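Local atomic coordinates of phage-related conserved hypothetical protein, BB2244 (Bordetella bronchiseptica, PDB entry 2BDV), a protein that is of unknown function but belongs to the SOS response associated peptidase (SRAP) family, whose studied members such as HMCES and YedK crosslink to abasic sites in single-stranded DNA. Residues 15-20 / 169-174; 46-51 / 56-61. All coordinates share one frame; numbering follows the deposited sequence.

Contact 1 (15-20 / 169-174); sequences VEILWP and LPPELA
Leu18 lays CD2 on one face of the Trp19 indole, 3.5 Å above its plane and toward the rim, while CD1 crosses to the other helix, where it rests 3.6 Å from Ala174 CB. That reach follows from a first torsion of 177°, which sets CG opposite the backbone N and beside the carbonyl carbon. Pro171 meets Ile17 with the CB–CG side of its ring: CG lies 3.7 Å from Ile17 CG2, and CB comes to 3.5 Å from the carbonyl oxygen Ile17 O. Ile17 turns its CG2 methyl, not the longer CG1 arm, to the proline. The contact is wholly apolar between side chains and joins the C-terminal end of helix 11-18 to the first turn of helix 171-178, which Pro171 opens directly after Pro170 at the N-cap. Just beyond, Arg175 NE donates to Leu18 O, with a weak second bond from NH2 to Ile17 O, so one guanidinium takes up carbonyls at the helix end. Strand 126-133 packs against both helices, Leu128 touching Leu18 and Ala174, while Met45 of strand 43-46 packs on Leu18 and Trp19.

Contact 2 (46-51 / 56-61); sequences HRLVDQ and ARLPWG
This is a small side-chain contact within the two-stranded hairpin 43-46/54-57, between the turn end of the first strand, where His46 sits, and the chain leaving the second; residues 47-51 belong to the turn. His46 and Leu58 approach from opposite directions. Leu58 brings CD2 obliquely to the imidazole, 3.8 Å from His46 CD2, with CD1 4.0 Å from His46 NE2. Ala56 CB adds a looser touch at 4.5 Å from His46 NE2. On one face of the imidazole, Leu48 CD1 sits 3.8 Å above the plane, over the ring centre; the same methyl comes within 4.4 Å of Leu58 CD2. The ring's rotation is fixed by its own loop, since Leu48 N donates to His46 ND1 at 3.1 Å, almost straight at 173° though tilted from the ring plane. A chi1 of 65° puts the imidazole between backbone N and carbonyl carbon, where ND1 can accept that bond. Farther round the turn, Arg47 grips Gln51 O side-on through NE and NH1, closing the loop on itself. Backbone hydrogen bonds between His46 and Ala54 and between Ala56 and Thr44 pair the two strands. Ile95 of strand 94-99 packs on His46 and Leu48, and Phe147 of strand 147-151 on Leu58.

How the contacts relate
Both contacts are partly buried, each with two buried residues among the four that touch, and their centres are 16 Å apart. They differ in reach: contact 1 joins helices far apart in sequence, whereas contact 2 is local to one hairpin and nested inside the loop that contact 1 closes. Contact 1 is aliphatic, with hydrogen bonds from Arg175 to its carbonyls just beyond it; contact 2 builds around an imidazole that its own loop steadies. The two meet at Trp19, whose CH2 lies 4.0 Å from His46 O and whose CZ2 lies 4.1 Å from Arg47 CG. Strand 43-46 serves both, through Met45 in one and His46 in the other.

Contact 1 (15-20 / 169-174)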
loop_
_atom_site.group_PDB
_atom_site.type_symbol
_atom_site.label_atom_id
_atom_site.label_comp_id
_atom_site.label_asym_id
_atom_site.label_seq_id
_atom_site.Cartn_x
_atom_site.Cartn_y
_atom_site.Cartn_z
ATOM N N VAL A 15 9.424 -11.060 -4.831
ATOM C CA VAL A 15 10.853 -10.783 -4.799
ATOM C C VAL A 15 11.444 -10.831 -6.207
ATOM O O VAL A 15 12.249 -9.982 -6.574
ATOM C CB VAL A 15 11.585 -11.812 -3.919
ATOM C CG1 VAL A 15 13.096 -11.679 -4.095
ATOM C CG2 VAL A 15 11.198 -11.608 -2.464
ATOM N N GLU A 16 11.042 -11.835 -6.980
ATOM C CA GLU A 16 11.526 -12.011 -8.345
ATOM C C GLU A 16 11.255 -10.768 -9.197
ATOM O O GLU A 16 12.073 -10.395 -10.035
ATOM C CB GLU A 16 10.868 -13.253 -8.967
ATOM C CG GLU A 16 11.168 -13.505 -10.450
ATOM C CD GLU A 16 12.633 -13.811 -10.753
ATOM O OE1 GLU A 16 12.956 -14.014 -11.942
ATOM O OE2 GLU A 16 13.461 -13.850 -9.815
ATOM N N ILE A 17 10.119 -10.118 -8.971
ATOM C CA ILE A 17 9.779 -8.924 -9.729
ATOM C C ILE A 17 10.576 -7.704 -9.274
ATOM O O ILE A 17 11.057 -6.926 -10.101
ATOM C CB ILE A 17 8.277 -8.610 -9.626
ATOM C CG1 ILE A 17 7.482 -9.725 -10.303
ATOM C CG2 ILE A 17 7.979 -7.255 -10.252
ATOM C CD1 ILE A 17 6.000 -9.502 -10.325
ATOM N N LEU A 18 10.723 -7.532 -7.962
ATOM C CA LEU A 18 11.466 -6.384 -7.440
ATOM C C LEU A 18 12.979 -6.578 -7.532
ATOM O O LEU A 18 13.711 -5.696 -7.995
ATOM C CB LEU A 18 11.071 -6.104 -5.985
ATOM C CG LEU A 18 11.825 -4.974 -5.268
ATOM C CD1 LEU A 18 11.539 -3.642 -5.955
ATOM C CD2 LEU A 18 11.391 -4.925 -3.810
ATOM N N TRP A 19 13.447 -7.737 -7.090
ATOM C CA TRP A 19 14.870 -8.038 -7.123
ATOM C C TRP A 19 15.108 -9.269 -7.988
ATOM O O TRP A 19 15.399 -10.352 -7.478
ATOM C CB TRP A 19 15.383 -8.281 -5.696
ATOM C CG TRP A 19 15.275 -7.084 -4.806
ATOM C CD1 TRP A 19 15.790 -5.839 -5.039
ATOM C CD2 TRP A 19 14.655 -7.025 -3.513
ATOM N NE1 TRP A 19 15.531 -5.012 -3.971
ATOM C CE2 TRP A 19 14.835 -5.716 -3.022
ATOM C CE3 TRP A 19 13.964 -7.954 -2.720
ATOM C CZ2 TRP A 19 14.351 -5.307 -1.776
ATOM C CZ3 TRP A 19 13.481 -7.547 -1.474
ATOM C CH2 TRP A 19 13.677 -6.238 -1.018
ATOM N N PRO A 20 14.993 -9.113 -9.319
ATOM C CA PRO A 20 15.195 -10.229 -10.250
ATOM C C PRO A 20 16.496 -10.966 -9.984
ATOM O O PRO A 20 17.541 -10.345 -9.795
ATOM C CB PRO A 20 15.180 -9.548 -11.616
ATOM C CG PRO A 20 14.258 -8.385 -11.395
ATOM C CD PRO A 20 14.727 -7.865 -10.054
ATOM N N LEU A 169 4.400 1.353 -8.487
ATOM C CA LEU A 169 5.625 1.714 -9.177
ATOM C C LEU A 169 6.201 0.609 -10.057
ATOM O O LEU A 169 6.030 -0.576 -9.785
ATOM C CB LEU A 169 6.694 2.111 -8.157
ATOM C CG LEU A 169 6.436 3.235 -7.149
ATOM C CD1 LEU A 169 7.533 3.186 -6.105
ATOM C CD2 LEU A 169 6.398 4.598 -7.838
ATOM N N PRO A 170 6.894 0.995 -11.141
ATOM C CA PRO A 170 7.501 -0.000 -12.031
ATOM C C PRO A 170 8.648 -0.624 -11.218
ATOM O O PRO A 170 9.174 0.007 -10.296
ATOM C CB PRO A 170 8.034 0.843 -13.194
ATOM C CG PRO A 170 7.164 2.070 -13.179
ATOM C CD PRO A 170 7.011 2.351 -11.706
ATOM N N PRO A 171 9.040 -1.864 -11.537
ATOM C CA PRO A 171 10.128 -2.510 -10.795
ATOM C C PRO A 171 11.404 -1.664 -10.686
ATOM O O PRO A 171 12.046 -1.619 -9.630
ATOM C CB PRO A 171 10.348 -3.802 -11.567
ATOM C CG PRO A 171 8.962 -4.144 -12.029
ATOM C CD PRO A 171 8.385 -2.805 -12.461
ATOM N N GLU A 172 11.773 -1.001 -11.779
ATOM C CA GLU A 172 12.972 -0.167 -11.797
ATOM C C GLU A 172 12.884 0.960 -10.760
ATOM O O GLU A 172 13.817 1.184 -9.993
ATOM C CB GLU A 172 13.189 0.467 -13.186
ATOM C CG GLU A 172 13.410 -0.493 -14.376
ATOM C CD GLU A 172 12.133 -0.807 -15.155
ATOM O OE1 GLU A 172 12.223 -1.056 -16.379
ATOM O OE2 GLU A 172 11.040 -0.814 -14.546
ATOM N N LEU A 173 11.762 1.674 -10.760
ATOM C CA LEU A 173 11.554 2.785 -9.844
ATOM C C LEU A 173 11.332 2.287 -8.421
ATOM O O LEU A 173 11.683 2.955 -7.450
ATOM C CB LEU A 173 10.363 3.630 -10.309
ATOM C CG LEU A 173 10.537 4.348 -11.649
ATOM C CD1 LEU A 173 9.282 5.136 -12.010
ATOM C CD2 LEU A 173 11.731 5.289 -11.552
ATOM N N ALA A 174 10.753 1.100 -8.316
ATOM C CA ALA A 174 10.476 0.485 -7.032
ATOM C C ALA A 174 11.791 0.201 -6.307
ATOM O O ALA A 174 11.889 0.388 -5.093
ATOM C CB ALA A 174 9.694 -0.806 -7.237
#

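Contact 2 (46-51 / 56-61)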
loop_
_atom_site.group_PDB
_atom_site.type_symbol
_atom_site.label_atom_id
_atom_site.label_comp_id
_atom_site.label_asym_id
_atom_site.label_seq_id
_atom_site.Cartn_x
_atom_site.Cartn_y
_atom_site.Cartn_z
ATOM N N HIS A 46 11.527 -4.367 1.768
ATOM C CA HIS A 46 12.270 -3.159 2.132
ATOM C C HIS A 46 13.739 -3.398 2.484
ATOM O O HIS A 46 14.211 -4.531 2.529
ATOM C CB HIS A 46 11.596 -2.500 3.335
ATOM C CG HIS A 46 11.638 -3.340 4.575
ATOM N ND1 HIS A 46 12.806 -3.605 5.259
ATOM C CD2 HIS A 46 10.656 -3.999 5.238
ATOM C CE1 HIS A 46 12.543 -4.390 6.291
ATOM N NE2 HIS A 46 11.247 -4.643 6.300
ATOM N N ARG A 47 14.438 -2.301 2.751
ATOM C CA ARG A 47 15.843 -2.332 3.133
ATOM C C ARG A 47 16.008 -1.368 4.310
ATOM O O ARG A 47 16.926 -0.548 4.343
ATOM C CB ARG A 47 16.710 -1.899 1.948
ATOM C CG ARG A 47 16.437 -2.725 0.705
ATOM C CD ARG A 47 17.245 -2.253 -0.479
ATOM N NE ARG A 47 18.684 -2.391 -0.271
ATOM C CZ ARG A 47 19.593 -1.946 -1.132
ATOM N NH1 ARG A 47 20.885 -2.097 -0.884
ATOM N NH2 ARG A 47 19.197 -1.333 -2.242
ATOM N N LEU A 48 15.105 -1.483 5.280
ATOM C CA LEU A 48 15.106 -0.605 6.448
ATOM C C LEU A 48 16.200 -0.877 7.475
ATOM O O LEU A 48 16.609 0.027 8.206
ATOM C CB LEU A 48 13.744 -0.674 7.140
ATOM C CG LEU A 48 12.562 -0.289 6.250
ATOM C CD1 LEU A 48 11.250 -0.455 7.019
ATOM C CD2 LEU A 48 12.739 1.132 5.766
ATOM N N VAL A 49 16.663 -2.118 7.540
ATOM C CA VAL A 49 17.701 -2.471 8.494
ATOM C C VAL A 49 19.017 -2.832 7.807
ATOM O O VAL A 49 19.105 -3.837 7.096
ATOM C CB VAL A 49 17.255 -3.650 9.379
ATOM C CG1 VAL A 49 18.294 -3.899 10.479
ATOM C CG2 VAL A 49 15.879 -3.354 9.989
ATOM N N ASP A 50 20.030 -1.999 8.035
ATOM C CA ASP A 50 21.365 -2.190 7.467
ATOM C C ASP A 50 21.374 -2.360 5.948
ATOM O O ASP A 50 22.131 -3.167 5.418
ATOM C CB ASP A 50 22.036 -3.399 8.123
ATOM C CG ASP A 50 22.528 -3.103 9.528
ATOM O OD1 ASP A 50 22.660 -4.070 10.306
ATOM O OD2 ASP A 50 22.804 -1.915 9.854
ATOM N N GLN A 51 20.529 -1.592 5.264
ATOM C CA GLN A 51 20.425 -1.615 3.808
ATOM C C GLN A 51 20.152 -2.995 3.211
ATOM O O GLN A 51 20.177 -3.159 2.000
ATOM C CB GLN A 51 21.702 -1.037 3.188
ATOM C CG GLN A 51 22.104 0.315 3.759
ATOM C CD GLN A 51 23.347 0.899 3.094
ATOM O OE1 GLN A 51 23.763 2.019 3.402
ATOM N NE2 GLN A 51 23.946 0.141 2.179
ATOM N N ALA A 56 9.382 -9.192 4.700
ATOM C CA ALA A 56 8.828 -9.410 6.033
ATOM C C ALA A 56 7.417 -8.848 6.182
ATOM O O ALA A 56 6.926 -8.121 5.318
ATOM C CB ALA A 56 9.741 -8.784 7.086
ATOM N N ARG A 57 6.773 -9.187 7.293
ATOM C CA ARG A 57 5.421 -8.729 7.570
ATOM C C ARG A 57 5.431 -7.556 8.528
ATOM O O ARG A 57 5.918 -7.651 9.651
ATOM C CB ARG A 57 4.584 -9.869 8.155
ATOM C CG ARG A 57 4.296 -10.968 7.160
ATOM C CD ARG A 57 3.334 -11.996 7.720
ATOM N NE ARG A 57 2.956 -12.980 6.701
ATOM C CZ ARG A 57 2.006 -12.794 5.789
ATOM N NH1 ARG A 57 1.318 -11.662 5.759
ATOM N NH2 ARG A 57 1.753 -13.736 4.899
ATOM N N LEU A 58 4.888 -6.436 8.078
ATOM C CA LEU A 58 4.840 -5.240 8.905
ATOM C C LEU A 58 3.376 -4.872 9.129
ATOM O O LEU A 58 2.508 -5.233 8.330
ATOM C CB LEU A 58 5.601 -4.105 8.204
ATOM C CG LEU A 58 7.122 -3.997 8.426
ATOM C CD1 LEU A 58 7.794 -5.348 8.270
ATOM C CD2 LEU A 58 7.696 -2.988 7.448
ATOM N N PRO A 59 3.082 -4.178 10.234
ATOM C CA PRO A 59 1.722 -3.755 10.579
ATOM C C PRO A 59 1.208 -2.641 9.675
ATOM O O PRO A 59 1.860 -1.601 9.525
ATOM C CB PRO A 59 1.860 -3.261 12.018
ATOM C CG PRO A 59 3.017 -4.017 12.536
ATOM C CD PRO A 59 3.981 -3.994 11.382
ATOM N N TRP A 60 0.037 -2.868 9.082
ATOM C CA TRP A 60 -0.602 -1.891 8.207
ATOM C C TRP A 60 -1.499 -1.008 9.072
ATOM O O TRP A 60 -2.448 -1.494 9.686
ATOM C CB TRP A 60 -1.444 -2.609 7.141
ATOM C CG TRP A 60 -2.066 -1.693 6.130
ATOM C CD1 TRP A 60 -1.726 -0.393 5.888
ATOM C CD2 TRP A 60 -3.095 -2.017 5.187
ATOM N NE1 TRP A 60 -2.472 0.110 4.858
ATOM C CE2 TRP A 60 -3.321 -0.867 4.406
ATOM C CE3 TRP A 60 -3.850 -3.172 4.923
ATOM C CZ2 TRP A 60 -4.272 -0.830 3.375
ATOM C CZ3 TRP A 60 -4.791 -3.143 3.906
ATOM C CH2 TRP A 60 -4.996 -1.976 3.139
ATOM N N GLY A 61 -1.189 0.282 9.132
ATOM C CA GLY A 61 -1.976 1.203 9.936
ATOM C C GLY A 61 -1.090 1.988 10.888
ATOM O O GLY A 61 -0.643 1.455 11.907
#